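Local coordinates for protein amidase, hydantoinase/carbamoylase family (Burkholderia ambifaria, PDB 5TP4) that probably hydrolyses N-carbamoyl-L-amino acids to free amino acids, using two zinc ions per subunit, as an amidase of the M20 metallopeptidase family, at residues B[94-99]-B[136-141]; B[142-147]-B[162-167]; B[70-75]-B[132-137]. All blocks are in the same frame, centred on the assembly; numbering follows the deposited sequence.

Contact 1: residues B[94-99]-B[136-141]; sequences DTQPEG and NEEGAR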
loop_
_atom_site.group_PDB
_atom_site.type_symbol
_atom_site.label_atom_id
_atom_site.label_comp_id
_atom_site.label_asym_id
_atom_site.label_seq_id
_atom_site.Cartn_x
_atom_site.Cartn_y
_atom_site.Cartn_z
ATOM N N ASP B 94 21.005 -10.114 -23.444
ATOM C CA ASP B 94 19.951 -9.118 -23.313
ATOM C C ASP B 94 19.833 -8.624 -21.863
ATOM O O ASP B 94 20.347 -9.237 -20.919
ATOM C CB ASP B 94 18.606 -9.671 -23.825
ATOM C CG ASP B 94 17.992 -10.732 -22.907
ATOM O OD1 ASP B 94 18.596 -11.821 -22.734
ATOM O OD2 ASP B 94 16.866 -10.485 -22.394
ATOM N N THR B 95 19.156 -7.482 -21.694
ATOM C CA THR B 95 19.120 -6.803 -20.399
ATOM C C THR B 95 17.703 -6.391 -20.044
ATOM O O THR B 95 16.791 -6.392 -20.879
ATOM C CB THR B 95 19.987 -5.528 -20.391
ATOM O OG1 THR B 95 19.379 -4.539 -21.249
ATOM C CG2 THR B 95 21.409 -5.824 -20.901
ATOM N N GLN B 96 17.560 -5.966 -18.793
ATOM C CA GLN B 96 16.413 -5.191 -18.349
ATOM C C GLN B 96 16.441 -3.806 -19.002
ATOM O O GLN B 96 17.439 -3.425 -19.625
ATOM C CB GLN B 96 16.437 -5.071 -16.828
ATOM C CG GLN B 96 16.127 -6.371 -16.131
ATOM C CD GLN B 96 14.649 -6.698 -16.180
ATOM O OE1 GLN B 96 13.800 -5.803 -16.076
ATOM N NE2 GLN B 96 14.328 -7.974 -16.361
ATOM N N PRO B 97 15.357 -3.019 -18.866
ATOM C CA PRO B 97 15.395 -1.632 -19.358
ATOM C C PRO B 97 16.578 -0.824 -18.859
ATOM O O PRO B 97 17.121 0.009 -19.598
ATOM C CB PRO B 97 14.071 -1.057 -18.839
ATOM C CG PRO B 97 13.160 -2.215 -18.871
ATOM C CD PRO B 97 13.997 -3.403 -18.448
ATOM N N GLU B 98 16.964 -1.022 -17.609
ATOM C CA GLU B 98 18.139 -0.386 -17.021
ATOM C C GLU B 98 18.985 -1.508 -16.421
ATOM O O GLU B 98 18.940 -1.763 -15.218
ATOM C CB GLU B 98 17.726 0.650 -15.991
ATOM C CG GLU B 98 18.886 1.410 -15.381
ATOM C CD GLU B 98 19.627 2.276 -16.387
ATOM O OE1 GLU B 98 18.977 3.070 -17.107
ATOM O OE2 GLU B 98 20.867 2.152 -16.449
ATOM N N GLY B 99 19.765 -2.183 -17.276
ATOM C CA GLY B 99 20.508 -3.349 -16.839
ATOM C C GLY B 99 21.899 -2.998 -16.327
ATOM O O GLY B 99 22.435 -1.916 -16.573
ATOM N N ASN B 136 16.044 -13.552 -25.023
ATOM C CA ASN B 136 15.028 -13.020 -24.099
ATOM C C ASN B 136 15.058 -13.719 -22.739
ATOM O O ASN B 136 14.026 -14.154 -22.213
ATOM C CB ASN B 136 13.630 -13.127 -24.709
ATOM C CG ASN B 136 12.598 -12.244 -24.002
ATOM O OD1 ASN B 136 12.561 -11.037 -24.222
ATOM N ND2 ASN B 136 11.730 -12.851 -23.196
ATOM N N GLU B 137 16.248 -13.797 -22.140
ATOM C CA GLU B 137 16.312 -14.323 -20.780
ATOM C C GLU B 137 15.559 -13.426 -19.800
ATOM O O GLU B 137 14.964 -13.918 -18.835
ATOM C CB GLU B 137 17.779 -14.484 -20.345
ATOM C CG GLU B 137 17.966 -15.045 -18.907
ATOM C CD GLU B 137 17.806 -14.000 -17.811
ATOM O OE1 GLU B 137 17.775 -12.795 -18.119
ATOM O OE2 GLU B 137 17.708 -14.385 -16.627
ATOM N N GLU B 138 15.562 -12.110 -20.034
ATOM C CA GLU B 138 15.098 -11.185 -19.008
ATOM C C GLU B 138 13.582 -11.134 -18.835
ATOM O O GLU B 138 13.122 -10.671 -17.789
ATOM C CB GLU B 138 15.626 -9.784 -19.308
ATOM C CG GLU B 138 17.125 -9.660 -19.073
ATOM C CD GLU B 138 17.523 -9.630 -17.589
ATOM O OE1 GLU B 138 16.641 -9.716 -16.697
ATOM O OE2 GLU B 138 18.737 -9.488 -17.311
ATOM N N GLY B 139 12.797 -11.566 -19.821
ATOM C CA GLY B 139 11.352 -11.478 -19.687
ATOM C C GLY B 139 10.788 -10.068 -19.596
ATOM O O GLY B 139 9.697 -9.877 -19.046
ATOM N N ALA B 140 11.501 -9.070 -20.114
ATOM C CA ALA B 140 11.051 -7.682 -20.037
ATOM C C ALA B 140 10.249 -7.284 -21.277
ATOM O O ALA B 140 9.104 -6.825 -21.170
ATOM C CB ALA B 140 12.259 -6.747 -19.855
ATOM N N ARG B 141 10.846 -7.432 -22.462
ATOM C CA ARG B 141 10.133 -7.072 -23.682
ATOM C C ARG B 141 9.070 -8.100 -24.024
ATOM O O ARG B 141 7.951 -7.737 -24.401
ATOM C CB ARG B 141 11.105 -6.917 -24.846
ATOM C CG ARG B 141 10.388 -6.537 -26.136
ATOM C CD ARG B 141 11.333 -6.229 -27.252
ATOM N NE ARG B 141 10.570 -5.941 -28.467
ATOM C CZ ARG B 141 11.071 -5.990 -29.696
ATOM N NH1 ARG B 141 12.349 -6.312 -29.878
ATOM N NH2 ARG B 141 10.292 -5.729 -30.737
HETATM O O HOH W 1 19.738 -6.878 -17.031
#

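Contact 2: residues B[142-147]-B[162-167]; sequences FAPAML and LARQDA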
loop_
_atom_site.group_PDB
_atom_site.type_symbol
_atom_site.label_atom_id
_atom_site.label_comp_id
_atom_site.label_asym_id
_atom_site.label_seq_id
_atom_site.Cartn_x
_atom_site.Cartn_y
_atom_site.Cartn_z
ATOM N N PHE B 142 9.402 -9.380 -23.896
ATOM C CA PHE B 142 8.482 -10.480 -24.138
ATOM C C PHE B 142 8.401 -11.340 -22.888
ATOM O O PHE B 142 9.378 -11.476 -22.155
ATOM C CB PHE B 142 8.943 -11.351 -25.315
ATOM C CG PHE B 142 9.066 -10.604 -26.635
ATOM C CD1 PHE B 142 7.944 -10.375 -27.428
ATOM C CD2 PHE B 142 10.310 -10.168 -27.094
ATOM C CE1 PHE B 142 8.061 -9.702 -28.659
ATOM C CE2 PHE B 142 10.429 -9.501 -28.301
ATOM C CZ PHE B 142 9.305 -9.268 -29.089
ATOM N N ALA B 143 7.234 -11.957 -22.671
ATOM C CA ALA B 143 7.106 -12.962 -21.634
ATOM C C ALA B 143 7.219 -14.354 -22.244
ATOM O O ALA B 143 6.778 -14.578 -23.375
ATOM C CB ALA B 143 5.759 -12.829 -20.914
ATOM N N PRO B 144 7.790 -15.332 -21.531
ATOM C CA PRO B 144 8.307 -15.248 -20.163
ATOM C C PRO B 144 9.789 -14.920 -20.069
ATOM O O PRO B 144 10.488 -14.809 -21.081
ATOM C CB PRO B 144 8.087 -16.668 -19.638
ATOM C CG PRO B 144 8.403 -17.515 -20.875
ATOM C CD PRO B 144 7.846 -16.717 -22.047
ATOM N N ALA B 145 10.270 -14.811 -18.834
ATOM C CA ALA B 145 11.705 -14.863 -18.619
ATOM C C ALA B 145 12.224 -16.219 -19.083
ATOM O O ALA B 145 11.483 -17.210 -19.133
ATOM C CB ALA B 145 12.045 -14.640 -17.142
ATOM N N MET B 146 13.510 -16.253 -19.438
ATOM C CA MET B 146 14.172 -17.492 -19.870
ATOM C C MET B 146 13.433 -18.108 -21.047
ATOM O O MET B 146 13.322 -19.333 -21.157
ATOM C CB MET B 146 14.295 -18.512 -18.733
ATOM C CG MET B 146 15.454 -18.269 -17.760
ATOM S SD MET B 146 15.089 -17.146 -16.392
ATOM C CE MET B 146 13.956 -18.137 -15.456
ATOM N N LEU B 147 12.929 -17.245 -21.939
ATOM C CA LEU B 147 12.136 -17.711 -23.072
ATOM C C LEU B 147 12.960 -18.611 -23.991
ATOM O O LEU B 147 12.516 -19.696 -24.378
ATOM C CB LEU B 147 11.592 -16.485 -23.826
ATOM C CG LEU B 147 10.703 -16.729 -25.049
ATOM C CD1 LEU B 147 9.825 -15.477 -25.298
ATOM C CD2 LEU B 147 11.531 -17.067 -26.298
ATOM N N LEU B 162 7.057 -17.793 -30.561
ATOM C CA LEU B 162 7.102 -16.892 -31.706
ATOM C C LEU B 162 5.918 -15.940 -31.728
ATOM O O LEU B 162 6.019 -14.844 -32.302
ATOM C CB LEU B 162 7.156 -17.706 -32.996
ATOM C CG LEU B 162 8.433 -18.546 -33.091
ATOM C CD1 LEU B 162 8.304 -19.500 -34.263
ATOM C CD2 LEU B 162 9.679 -17.659 -33.248
ATOM N N ALA B 163 4.806 -16.325 -31.102
ATOM C CA ALA B 163 3.593 -15.516 -31.115
ATOM C C ALA B 163 3.510 -14.539 -29.944
ATOM O O ALA B 163 2.592 -13.710 -29.911
ATOM C CB ALA B 163 2.349 -16.421 -31.125
ATOM N N ARG B 164 4.423 -14.627 -28.976
ATOM C CA ARG B 164 4.432 -13.679 -27.869
ATOM C C ARG B 164 4.595 -12.265 -28.405
ATOM O O ARG B 164 5.383 -12.014 -29.323
ATOM C CB ARG B 164 5.571 -14.009 -26.894
ATOM C CG ARG B 164 5.383 -15.331 -26.152
ATOM C CD ARG B 164 4.220 -15.274 -25.152
ATOM N NE ARG B 164 3.936 -16.619 -24.637
ATOM C CZ ARG B 164 4.078 -16.988 -23.369
ATOM N NH1 ARG B 164 4.463 -16.108 -22.455
ATOM N NH2 ARG B 164 3.808 -18.234 -23.010
ATOM N N GLN B 165 3.819 -11.345 -27.853
ATOM C CA GLN B 165 3.821 -9.970 -28.308
ATOM C C GLN B 165 4.397 -9.078 -27.223
ATOM O O GLN B 165 4.196 -9.322 -26.032
ATOM C CB GLN B 165 2.408 -9.502 -28.665
ATOM C CG GLN B 165 1.806 -10.243 -29.835
ATOM C CD GLN B 165 0.425 -9.721 -30.212
ATOM O OE1 GLN B 165 -0.036 -8.711 -29.688
ATOM N NE2 GLN B 165 -0.232 -10.408 -31.128
ATOM N N ASP B 166 5.107 -8.038 -27.641
ATOM C CA ASP B 166 5.575 -7.053 -26.680
ATOM C C ASP B 166 4.470 -6.021 -26.440
ATOM O O ASP B 166 3.362 -6.133 -26.969
ATOM C CB ASP B 166 6.892 -6.423 -27.146
ATOM C CG ASP B 166 6.758 -5.590 -28.429
ATOM O OD1 ASP B 166 5.638 -5.220 -28.831
ATOM O OD2 ASP B 166 7.808 -5.295 -29.039
ATOM N N ALA B 167 4.780 -4.980 -25.661
ATOM C CA ALA B 167 3.764 -3.980 -25.332
ATOM C C ALA B 167 3.246 -3.227 -26.556
ATOM O O ALA B 167 2.146 -2.656 -26.506
ATOM C CB ALA B 167 4.326 -2.989 -24.317
HETATM O O HOH W 2 4.930 -11.267 -24.148
#

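Contact 3: residues B[70-75]-B[132-137]; sequences VGNLFA and VSWTNE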
loop_
_atom_site.group_PDB
_atom_site.type_symbol
_atom_site.label_atom_id
_atom_site.label_comp_id
_atom_site.label_asym_id
_atom_site.label_seq_id
_atom_site.Cartn_x
_atom_site.Cartn_y
_atom_site.Cartn_z
ATOM N N VAL B 70 14.561 -19.689 -32.645
ATOM C CA VAL B 70 14.095 -18.664 -31.716
ATOM C C VAL B 70 15.221 -17.676 -31.384
ATOM O O VAL B 70 15.127 -16.889 -30.432
ATOM C CB VAL B 70 13.468 -19.299 -30.455
ATOM C CG1 VAL B 70 14.519 -19.841 -29.489
ATOM C CG2 VAL B 70 12.530 -18.315 -29.747
ATOM N N GLY B 71 16.274 -17.655 -32.199
ATOM C CA GLY B 71 17.307 -16.648 -32.007
ATOM C C GLY B 71 18.374 -17.001 -30.999
ATOM O O GLY B 71 19.256 -16.165 -30.743
ATOM N N ASN B 72 18.329 -18.189 -30.396
ATOM C CA ASN B 72 19.404 -18.554 -29.472
ATOM C C ASN B 72 20.701 -18.575 -30.266
ATOM O O ASN B 72 20.738 -19.102 -31.382
ATOM C CB ASN B 72 19.158 -19.914 -28.832
ATOM C CG ASN B 72 17.954 -19.935 -27.888
ATOM O OD1 ASN B 72 17.729 -19.004 -27.118
ATOM N ND2 ASN B 72 17.192 -21.037 -27.926
ATOM N N LEU B 73 21.746 -17.949 -29.724
ATOM C CA LEU B 73 22.992 -17.680 -30.447
ATOM C C LEU B 73 24.071 -18.629 -29.941
ATOM O O LEU B 73 24.434 -18.579 -28.761
ATOM C CB LEU B 73 23.414 -16.219 -30.240
ATOM C CG LEU B 73 24.635 -15.640 -30.973
ATOM C CD1 LEU B 73 24.564 -15.826 -32.499
ATOM C CD2 LEU B 73 24.724 -14.149 -30.654
ATOM N N PHE B 74 24.583 -19.489 -30.831
ATOM C CA PHE B 74 25.538 -20.537 -30.487
ATOM C C PHE B 74 26.856 -20.352 -31.208
ATOM O O PHE B 74 26.880 -20.197 -32.426
ATOM C CB PHE B 74 25.010 -21.910 -30.896
ATOM C CG PHE B 74 23.843 -22.347 -30.081
ATOM C CD1 PHE B 74 22.552 -22.009 -30.478
ATOM C CD2 PHE B 74 24.030 -23.083 -28.915
ATOM C CE1 PHE B 74 21.474 -22.411 -29.714
ATOM C CE2 PHE B 74 22.937 -23.498 -28.152
ATOM C CZ PHE B 74 21.666 -23.140 -28.544
ATOM N N ALA B 75 27.950 -20.426 -30.472
ATOM C CA ALA B 75 29.287 -20.444 -31.063
ATOM C C ALA B 75 29.911 -21.803 -30.765
ATOM O O ALA B 75 29.854 -22.284 -29.623
ATOM C CB ALA B 75 30.162 -19.323 -30.492
ATOM N N VAL B 132 26.713 -20.129 -25.582
ATOM C CA VAL B 132 25.370 -19.733 -25.986
ATOM C C VAL B 132 24.931 -18.465 -25.254
ATOM O O VAL B 132 25.218 -18.268 -24.062
ATOM C CB VAL B 132 24.354 -20.893 -25.784
ATOM C CG1 VAL B 132 24.336 -21.384 -24.331
ATOM C CG2 VAL B 132 22.964 -20.504 -26.253
ATOM N N SER B 133 24.292 -17.568 -26.001
ATOM C CA SER B 133 23.529 -16.479 -25.422
ATOM C C SER B 133 22.061 -16.761 -25.749
ATOM O O SER B 133 21.676 -16.760 -26.921
ATOM C CB SER B 133 24.003 -15.132 -25.989
ATOM O OG SER B 133 23.131 -14.083 -25.598
ATOM N N TRP B 134 21.247 -16.994 -24.716
ATOM C CA TRP B 134 19.854 -17.389 -24.927
ATOM C C TRP B 134 18.984 -16.170 -25.191
ATOM O O TRP B 134 19.149 -15.122 -24.553
ATOM C CB TRP B 134 19.309 -18.123 -23.704
ATOM C CG TRP B 134 20.114 -19.319 -23.258
ATOM C CD1 TRP B 134 21.021 -19.388 -22.209
ATOM C CD2 TRP B 134 20.069 -20.621 -23.841
ATOM N NE1 TRP B 134 21.526 -20.677 -22.127
ATOM C CE2 TRP B 134 20.971 -21.438 -23.123
ATOM C CE3 TRP B 134 19.374 -21.166 -24.930
ATOM C CZ2 TRP B 134 21.171 -22.791 -23.436
ATOM C CZ3 TRP B 134 19.570 -22.502 -25.248
ATOM C CH2 TRP B 134 20.469 -23.301 -24.505
ATOM N N THR B 135 18.029 -16.321 -26.113
ATOM C CA THR B 135 17.107 -15.230 -26.424
ATOM C C THR B 135 16.224 -14.868 -25.237
ATOM O O THR B 135 15.679 -15.744 -24.558
ATOM C CB THR B 135 16.215 -15.635 -27.604
ATOM O OG1 THR B 135 17.029 -15.827 -28.761
ATOM C CG2 THR B 135 15.146 -14.577 -27.877
ATOM N N ASN B 136 16.044 -13.552 -25.023
ATOM C CA ASN B 136 15.028 -13.020 -24.099
ATOM C C ASN B 136 15.058 -13.719 -22.739
ATOM O O ASN B 136 14.026 -14.154 -22.213
ATOM C CB ASN B 136 13.630 -13.127 -24.709
ATOM C CG ASN B 136 12.598 -12.244 -24.002
ATOM O OD1 ASN B 136 12.561 -11.037 -24.222
ATOM N ND2 ASN B 136 11.730 -12.851 -23.196
ATOM N N GLU B 137 16.248 -13.797 -22.140
ATOM C CA GLU B 137 16.312 -14.323 -20.780
ATOM C C GLU B 137 15.559 -13.426 -19.800
ATOM O O GLU B 137 14.964 -13.918 -18.835
ATOM C CB GLU B 137 17.779 -14.484 -20.345
ATOM C CG GLU B 137 17.966 -15.045 -18.907
ATOM C CD GLU B 137 17.806 -14.000 -17.811
ATOM O OE1 GLU B 137 17.775 -12.795 -18.119
ATOM O OE2 GLU B 137 17.708 -14.385 -16.627
#

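Contact 1: residues B[94-99]-B[136-141]
D94 turns its carboxylate straight onto the backbone at E137 and E138, the tight, buried part of the contact. Each oxygen takes one amide. OD1 accepts from E137 N at 3.1 Å, on its syn side but 25° out of the carboxylate plane; OD2 accepts from E138 N through its syn lone pair along a straighter path (161°). CG sits between the backbone N and the carbonyl carbon of D94. OD2 also lies 3.4 Å from CB of E138, whose CG rests against the backbone carbon of T95. Two consecutive N-H groups held by one carboxylate fix the turn from which the side chains of E137 and E138 leave. These loops follow strands 87-91 and 129-133 and carry zinc ligands: H92 stands two residues before D94 in the His-x-Asp pattern of M20 enzymes, and E137 and E138 form the acidic pair. The side chain of E138 comes to about 2 Å from a bound zinc ion at nearest atoms, so D94, by gripping the E138 amide, probably helps position a first-shell residue. Q96 handles the E138 carboxylate from further out. Its NE2 gives a nearly straight bond to OE1 of E138, 2.9 Å, with the acceptor in the Q96 amide plane but NE2 well above the carboxylate plane; the two flat groups stand 83° apart. A water bridges Q96 N and OE2 of E138, so both carboxylate oxygens have a partner from the Q96 region. Beyond Q96 the loops face solvent and touch lightly: CD of P97 meets CB of A140 at 4.0 Å. T95, its CB directed away from the other loop, bonds through OG1 to R40 N.

Contact 2: residues B[142-147]-B[162-167]
R164 places CG anti to its carbonyl carbon (chi1 -67°) and bends again at chi2 (-69°), a double turn that folds its chain around the carbonyl oxygen of A143. CG and CD each pass 3.2 Å from A143 O, and NH1 finishes 2.9 Å from it. The loop thus embraced holds a cis peptide between A143 and P144 and runs on from the acidic zinc-binding pair of the M20 catalytic domain to helix 147-153. The contact therefore ties the F142 to P144 part of this loop to the chain leaving helix 158-163, with P144 still about 14 Å from a zinc ion at nearest atoms. P144 lays its CD over one face of the R164 guanidinium, 3.5 Å from NH1, while CB of A143 sits at the edge of that group, in its plane.

F142 closes the inner half. Its CD1 and CE1 lie against the backbone of R164 to D166, with CE1 3.5 Å from D166 N, and its ring also packs on L172 and A175 of helix 172-179. CB of D166 makes an off-centre CH-pi contact with this ring, 4.3 Å from the centroid. The carboxylate beyond that CB works away from F142: OD2 forms a salt bridge with R141, and OD1 accepts from the backbone amides of E168 and I170. Between the halves a water joins the two backbones, accepting from A143 N and donating to Q165 O, at 2.8 Å from each.

Contact 3: residues B[70-75]-B[132-137]
N72 and T135 meet through a side-chain-to-backbone bond: OD1 of N72 accepts from T135 N at 2.9 Å, nearly straight (167°) and in the plane of the amide carbonyl. ND2 of that amide bonds to the carbonyl oxygen of G148 in helix 147-153, so both ends are used and the flip is settled. Two backbone bonds follow, L73 N to S133 O at 3.0 Å and S133 N to L73 O at 2.9 Å. OG1 of T135 also appears to donate to V70 O and has R51 NH2 as a second partner, though its modelled position is doubtful.

L73 and S133 form an antiparallel hydrogen-bonded pair and F74 and V132 the next, non-hydrogen-bonded one, joining strands 73-77 and 129-133 in the central sheet of the M20 catalytic domain. The second strand pairs in parallel with 87-91 on its other side and leads into the loop with the zinc-binding E137. At the end of the ladder N72 replaces a backbone acceptor with its side chain, carrying the bonding on to T135 where the strands have stopped.

Packing on the F74 and V132 face is aromatic. CG2 of V132, anti to its backbone N, makes a CH-pi contact over the F74 face, 3.8 Å from the centroid, and also lies over the centre of the W134 ring. F74 presents its edge to the W134 face in an offset edge-to-face pair, planes at 87° and centroids 5.8 Å apart. OD1 of N72 touches the rim of the indole at CE3, 3.5 Å away in the ring plane, while NE1 of W134 bonds to Y194. On the opposite face L73 packs on V65 and V67, and OG of S133 bonds to L93 N.

All three contacts hang on one run of chain, from strand 129-133 to helix 147-153. Contact 3 is wholly buried; contact 1, partly buried, shares N136 and E137 with it; contact 2, furthest from the chain centre of the three, is partly exposed. Joints link them: R141 of contact 1 forms a salt bridge with D166 of contact 2, and ND2 of N136 bonds to F142 O. Polar bonding runs through all three: a strand ladder beside aromatic packing in contact 3, carboxylate to amide beside the zinc ions in contact 1, and an arginine, a phenylalanine ring and a bridging water in contact 2.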